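PDB 4GDZ: uncharacterized protein from Bacteroides eggerthii, which is of unknown function, belongs to the DUF4251 family and folds as a strongly curved antiparallel beta sheet that carries a bound magnesium ion. Local coordinates for residues A[78-83]-A[120-125]; A[143-148]-A[152-157]. One frame throughout, in Å; residues are numbered along the deposited sequence. Where two conformers were deposited one is given.

Interaction 1 (A[78-83]-A[120-125])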
loop_
_atom_site.group_PDB
_atom_site.type_symbol
_atom_site.label_atom_id
_atom_site.label_comp_id
_atom_site.label_asym_id
_atom_site.label_seq_id
_atom_site.Cartn_x
_atom_site.Cartn_y
_atom_site.Cartn_z
ATOM N N GLY A 78 -26.574 5.265 -11.665
ATOM C CA GLY A 78 -25.663 4.711 -10.702
ATOM C C GLY A 78 -25.957 5.201 -9.316
ATOM O O GLY A 78 -26.656 6.210 -9.119
ATOM N N THR A 79 -25.397 4.469 -8.356
ATOM C CA THR A 79 -25.511 4.743 -6.942
ATOM C C THR A 79 -24.186 4.389 -6.269
ATOM O O THR A 79 -23.631 3.302 -6.470
ATOM C CB THR A 79 -26.616 3.869 -6.284
ATOM O OG1 THR A 79 -27.850 4.074 -6.963
ATOM C CG2 THR A 79 -26.818 4.236 -4.801
ATOM N N VAL A 80 -23.697 5.311 -5.481
ATOM C CA VAL A 80 -22.588 5.035 -4.579
ATOM C C VAL A 80 -23.069 5.266 -3.163
ATOM O O VAL A 80 -23.680 6.290 -2.838
ATOM C CB VAL A 80 -21.309 5.831 -4.898
ATOM C CG1 VAL A 80 -21.569 7.316 -5.015
ATOM C CG2 VAL A 80 -20.228 5.562 -3.821
ATOM N N GLN A 81 -22.811 4.278 -2.318
ATOM C CA GLN A 81 -23.065 4.410 -0.906
ATOM C C GLN A 81 -21.811 3.942 -0.155
ATOM O O GLN A 81 -21.338 2.845 -0.391
ATOM C CB GLN A 81 -24.274 3.586 -0.473
ATOM C CG GLN A 81 -24.607 3.751 1.027
ATOM C CD GLN A 81 -25.998 3.275 1.370
ATOM O OE1 GLN A 81 -26.253 2.072 1.420
ATOM N NE2 GLN A 81 -26.917 4.222 1.597
ATOM N N VAL A 82 -21.311 4.781 0.745
ATOM C CA VAL A 82 -20.167 4.462 1.618
ATOM C C VAL A 82 -20.561 4.884 3.022
ATOM O O VAL A 82 -21.109 5.961 3.210
ATOM C CB VAL A 82 -18.872 5.199 1.177
ATOM C CG1 VAL A 82 -17.726 4.951 2.189
ATOM C CG2 VAL A 82 -18.466 4.763 -0.236
ATOM N N ALA A 83 -20.301 4.023 4.003
ATOM C CA ALA A 83 -20.576 4.319 5.397
ATOM C C ALA A 83 -19.776 3.360 6.253
ATOM O O ALA A 83 -20.066 2.157 6.296
ATOM C CB ALA A 83 -22.068 4.235 5.758
ATOM N N PHE A 120 -15.360 7.673 -13.770
ATOM C CA PHE A 120 -16.687 8.167 -14.106
ATOM C C PHE A 120 -17.197 9.002 -12.941
ATOM O O PHE A 120 -16.611 8.989 -11.850
ATOM C CB PHE A 120 -17.666 7.022 -14.461
ATOM C CG PHE A 120 -17.848 5.995 -13.379
ATOM C CD1 PHE A 120 -17.010 4.903 -13.302
ATOM C CD2 PHE A 120 -18.886 6.108 -12.454
ATOM C CE1 PHE A 120 -17.164 3.955 -12.304
ATOM C CE2 PHE A 120 -19.054 5.150 -11.472
ATOM C CZ PHE A 120 -18.184 4.085 -11.390
ATOM N N SER A 121 -18.254 9.772 -13.194
ATOM C CA SER A 121 -18.945 10.523 -12.154
ATOM C C SER A 121 -20.395 10.069 -12.006
ATOM O O SER A 121 -21.023 9.654 -12.975
ATOM C CB SER A 121 -18.896 12.027 -12.438
ATOM O OG SER A 121 -17.610 12.507 -12.060
ATOM N N ILE A 122 -20.883 10.124 -10.771
ATOM C CA ILE A 122 -22.314 9.916 -10.449
ATOM C C ILE A 122 -22.842 11.257 -9.997
ATOM O O ILE A 122 -22.291 11.851 -9.064
ATOM C CB ILE A 122 -22.512 8.846 -9.361
ATOM C CG1 ILE A 122 -21.964 7.500 -9.848
ATOM C CG2 ILE A 122 -23.999 8.712 -8.987
ATOM C CD1 ILE A 122 -22.054 6.393 -8.828
ATOM N N GLN A 123 -23.869 11.756 -10.682
ATOM C CA GLN A 123 -24.449 13.083 -10.395
ATOM C C GLN A 123 -25.820 12.933 -9.728
ATOM O O GLN A 123 -26.755 12.401 -10.325
ATOM C CB GLN A 123 -24.616 13.893 -11.691
ATOM C CG GLN A 123 -25.293 15.266 -11.511
ATOM C CD GLN A 123 -24.403 16.274 -10.807
ATOM O OE1 GLN A 123 -23.315 16.556 -11.282
ATOM N NE2 GLN A 123 -24.853 16.803 -9.664
ATOM N N GLY A 124 -25.939 13.407 -8.501
ATOM C CA GLY A 124 -27.218 13.451 -7.795
ATOM C C GLY A 124 -27.772 14.866 -7.798
ATOM O O GLY A 124 -27.324 15.724 -8.556
ATOM N N ILE A 125 -28.710 15.121 -6.898
ATOM C CA ILE A 125 -29.310 16.450 -6.761
ATOM C C ILE A 125 -28.521 17.241 -5.715
ATOM O O ILE A 125 -28.575 16.935 -4.514
ATOM C CB ILE A 125 -30.802 16.352 -6.407
ATOM C CG1 ILE A 125 -31.532 15.576 -7.519
ATOM C CG2 ILE A 125 -31.401 17.756 -6.264
ATOM C CD1 ILE A 125 -32.980 15.275 -7.212
#
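T79 OG1 is anchored by a hydrogen bond to D100 OD1 on the adjoining strand 94-100, while the backbone N of the same residue lies 3.9 Å from I122 CD1. The T79 side chain points away from I122, and the strand offers the isoleucine its backbone and the CG1 methyl of V80. I122 fills the space with two branches. The longer one is extended (chi2 177°) and carries CD1 close to the V80 backbone N and obliquely across V80 CG1, 4.0 Å away. The shorter branch, CG2, stands anti to I122 N and beside its carbonyl carbon, and rests 3.7 Å from G78 O. At G78, which has no side chain, the isoleucine comes up close to the backbone. An alanine in place of I122 would remove both branches and is likely to open a gap beside G78 and leave V80 CG1 without this apolar neighbour. All the touching residues are buried, and V80 also packs on I146 of strand 141-148, so the contact belongs to the interior of the fold. The two strands run nearly at right angles, 88° between their directions, with axes 7.3 Å apart, and are joined by packing alone. Such a crossing, between strands close to the two ends of one sheet, is characteristic of orthogonal beta packing, in which a strongly coiled antiparallel sheet folds back over itself.

Interaction 2 (A[143-148]-A[152-157]). With MG (magnesium ion), chain B.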
loop_
_atom_site.group_PDB
_atom_site.type_symbol
_atom_site.label_atom_id
_atom_site.label_comp_id
_atom_site.label_asym_id
_atom_site.label_seq_id
_atom_site.Cartn_x
_atom_site.Cartn_y
_atom_site.Cartn_z
ATOM N N THR A 143 -10.202 -1.879 -6.621
ATOM C CA THR A 143 -10.031 -0.790 -5.684
ATOM C C THR A 143 -10.705 0.434 -6.265
ATOM O O THR A 143 -10.589 0.707 -7.480
ATOM C CB THR A 143 -8.526 -0.535 -5.455
ATOM O OG1 THR A 143 -7.965 -1.764 -4.973
ATOM C CG2 THR A 143 -8.274 0.603 -4.444
ATOM N N VAL A 144 -11.427 1.161 -5.426
ATOM C CA VAL A 144 -12.170 2.316 -5.894
ATOM C C VAL A 144 -11.838 3.500 -4.993
ATOM O O VAL A 144 -11.767 3.347 -3.776
ATOM C CB VAL A 144 -13.695 1.994 -5.949
ATOM C CG1 VAL A 144 -14.302 1.731 -4.549
ATOM C CG2 VAL A 144 -14.460 3.118 -6.600
ATOM N N THR A 145 -11.655 4.675 -5.595
ATOM C CA THR A 145 -11.567 5.941 -4.876
ATOM C C THR A 145 -12.751 6.793 -5.220
ATOM O O THR A 145 -13.082 6.974 -6.414
ATOM C CB THR A 145 -10.244 6.671 -5.273
ATOM O OG1 THR A 145 -9.164 5.795 -4.923
ATOM C CG2 THR A 145 -10.070 8.063 -4.550
ATOM N N ILE A 146 -13.389 7.314 -4.183
ATOM C CA ILE A 146 -14.596 8.111 -4.265
ATOM C C ILE A 146 -14.311 9.504 -3.759
ATOM O O ILE A 146 -13.876 9.705 -2.601
ATOM C CB ILE A 146 -15.752 7.435 -3.456
ATOM C CG1 ILE A 146 -16.011 6.005 -4.001
ATOM C CG2 ILE A 146 -17.044 8.273 -3.490
ATOM C CD1 ILE A 146 -16.434 4.993 -2.967
ATOM N N ASN A 147 -14.596 10.483 -4.610
ATOM C CA ASN A 147 -14.309 11.876 -4.333
ATOM C C ASN A 147 -15.573 12.721 -4.436
ATOM O O ASN A 147 -15.928 13.153 -5.539
ATOM C CB ASN A 147 -13.208 12.369 -5.312
ATOM C CG ASN A 147 -12.778 13.806 -5.066
ATOM O OD1 ASN A 147 -13.217 14.457 -4.136
ATOM N ND2 ASN A 147 -11.916 14.313 -5.938
ATOM N N PRO A 148 -16.246 12.994 -3.293
ATOM C CA PRO A 148 -17.476 13.805 -3.351
ATOM C C PRO A 148 -17.180 15.254 -3.692
ATOM O O PRO A 148 -16.093 15.720 -3.438
ATOM C CB PRO A 148 -18.029 13.702 -1.911
ATOM C CG PRO A 148 -17.462 12.419 -1.392
ATOM C CD PRO A 148 -16.067 12.413 -1.943
ATOM N N SER A 152 -12.362 18.410 -0.618
ATOM C CA SER A 152 -11.251 17.812 -1.366
ATOM C C SER A 152 -10.889 16.395 -0.862
ATOM O O SER A 152 -10.112 15.694 -1.505
ATOM C CB SER A 152 -10.019 18.732 -1.273
ATOM O OG SER A 152 -9.515 18.610 0.047
ATOM N N ASN A 153 -11.447 15.988 0.281
ATOM C CA ASN A 153 -11.195 14.664 0.807
ATOM C C ASN A 153 -11.784 13.534 -0.079
ATOM O O ASN A 153 -12.679 13.744 -0.903
ATOM C CB ASN A 153 -11.720 14.566 2.236
ATOM C CG ASN A 153 -11.189 15.691 3.124
ATOM O OD1 ASN A 153 -10.044 16.118 2.985
ATOM N ND2 ASN A 153 -12.025 16.185 4.012
ATOM N N THR A 154 -11.238 12.343 0.076
ATOM C CA THR A 154 -11.631 11.201 -0.721
ATOM C C THR A 154 -11.608 9.987 0.196
ATOM O O THR A 154 -11.058 10.047 1.302
ATOM C CB THR A 154 -10.670 11.008 -1.921
ATOM O OG1 THR A 154 -9.403 10.634 -1.411
ATOM C CG2 THR A 154 -10.494 12.292 -2.746
HETATM N N MSE A 155 -12.223 8.904 -0.267
HETATM C CA MSE A 155 -12.245 7.625 0.431
HETATM C C MSE A 155 -11.868 6.551 -0.572
HETATM O O MSE A 155 -12.305 6.592 -1.724
HETATM C CB MSE A 155 -13.636 7.329 0.988
HETATM C CG MSE A 155 -14.030 8.209 2.157
HETATM SE SE MSE A 155 -15.946 8.502 2.247
HETATM C CE MSE A 155 -16.003 9.239 0.390
ATOM N N THR A 156 -11.043 5.602 -0.139
ATOM C CA THR A 156 -10.557 4.505 -0.996
ATOM C C THR A 156 -10.932 3.194 -0.311
ATOM O O THR A 156 -10.615 2.979 0.867
ATOM C CB THR A 156 -9.047 4.638 -1.277
ATOM O OG1 THR A 156 -8.808 5.848 -2.023
ATOM C CG2 THR A 156 -8.484 3.417 -2.108
ATOM N N LEU A 157 -11.612 2.335 -1.063
ATOM C CA LEU A 157 -12.091 1.023 -0.609
ATOM C C LEU A 157 -11.745 -0.049 -1.620
ATOM O O LEU A 157 -11.477 0.251 -2.776
ATOM C CB LEU A 157 -13.608 1.048 -0.428
ATOM C CG LEU A 157 -14.072 2.083 0.621
ATOM C CD1 LEU A 157 -14.429 3.422 -0.019
ATOM C CD2 LEU A 157 -15.248 1.525 1.406
HETATM MG MG MG B . -14.117 15.136 -2.075
#
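V144 and L157, and next to them I146 and M155, are hydrogen-bonded pairs of an antiparallel beta hairpin, strand 141-148 returning as strand 155-163 through a short loop that holds magnesium. The paired part is tight. Two nearly straight bonds join V144 to L157, with V144 N 2.8 Å from L157 O, and the ladder repeats at I146 and M155, where I146 N donates to M155 O. On the buried face I146 CD1 meets L157 CD1 at 3.9 Å, and P148 CG touches M155 CE at the same distance. The other face is polar: in the non-hydrogen-bonded pair T145 and T156 the hydroxyls are bonded, OG1 to OG1 at 2.9 Å, and T145 OG1 has a second partner in Q60 NE2 of the second subunit, whose N58 packs on both threonines. Toward the loop the ladder gives way to an open end, where S152, N153 and T154 are exposed and T154 OG1 makes a weak hydrogen bond to a glycerol, probably from the crystallisation liquor. Here the T154 methyl CG2 lies over the flat face of the N147 amide, 3.6 Å from N147 CG. In N147, CG stands anti to its own N (chi1 -177°), and with the amide turned to a chi2 of 4° OD1 faces the metal. N151 O completes the protein ligands, and the magnesium ion bridges the two sides of the loop, 2.5 Å from P148 O and 2.3 Å from N153 O.

From the N terminus the chain runs through helix 28-44 and strands 46-55 and 61-74 before strand 77-85 brings in the first half of interaction 1. Residues 120-125 close that contact over a long loop containing strands 94-100 and 102-110, tying together regions near opposite ends of the sheet order. Interaction 2 follows in series: 143-148 and 152-157 close a loop of three residues, a local hairpin in the middle of the same sheet. The two neither nest nor cross, yet they meet in the interior, where I146 CD1 packs against V82 CG2 at 3.4 Å and V80 CG2 at 3.9 Å. Strand 77-85 therefore faces both strand 116-123 and the hairpin.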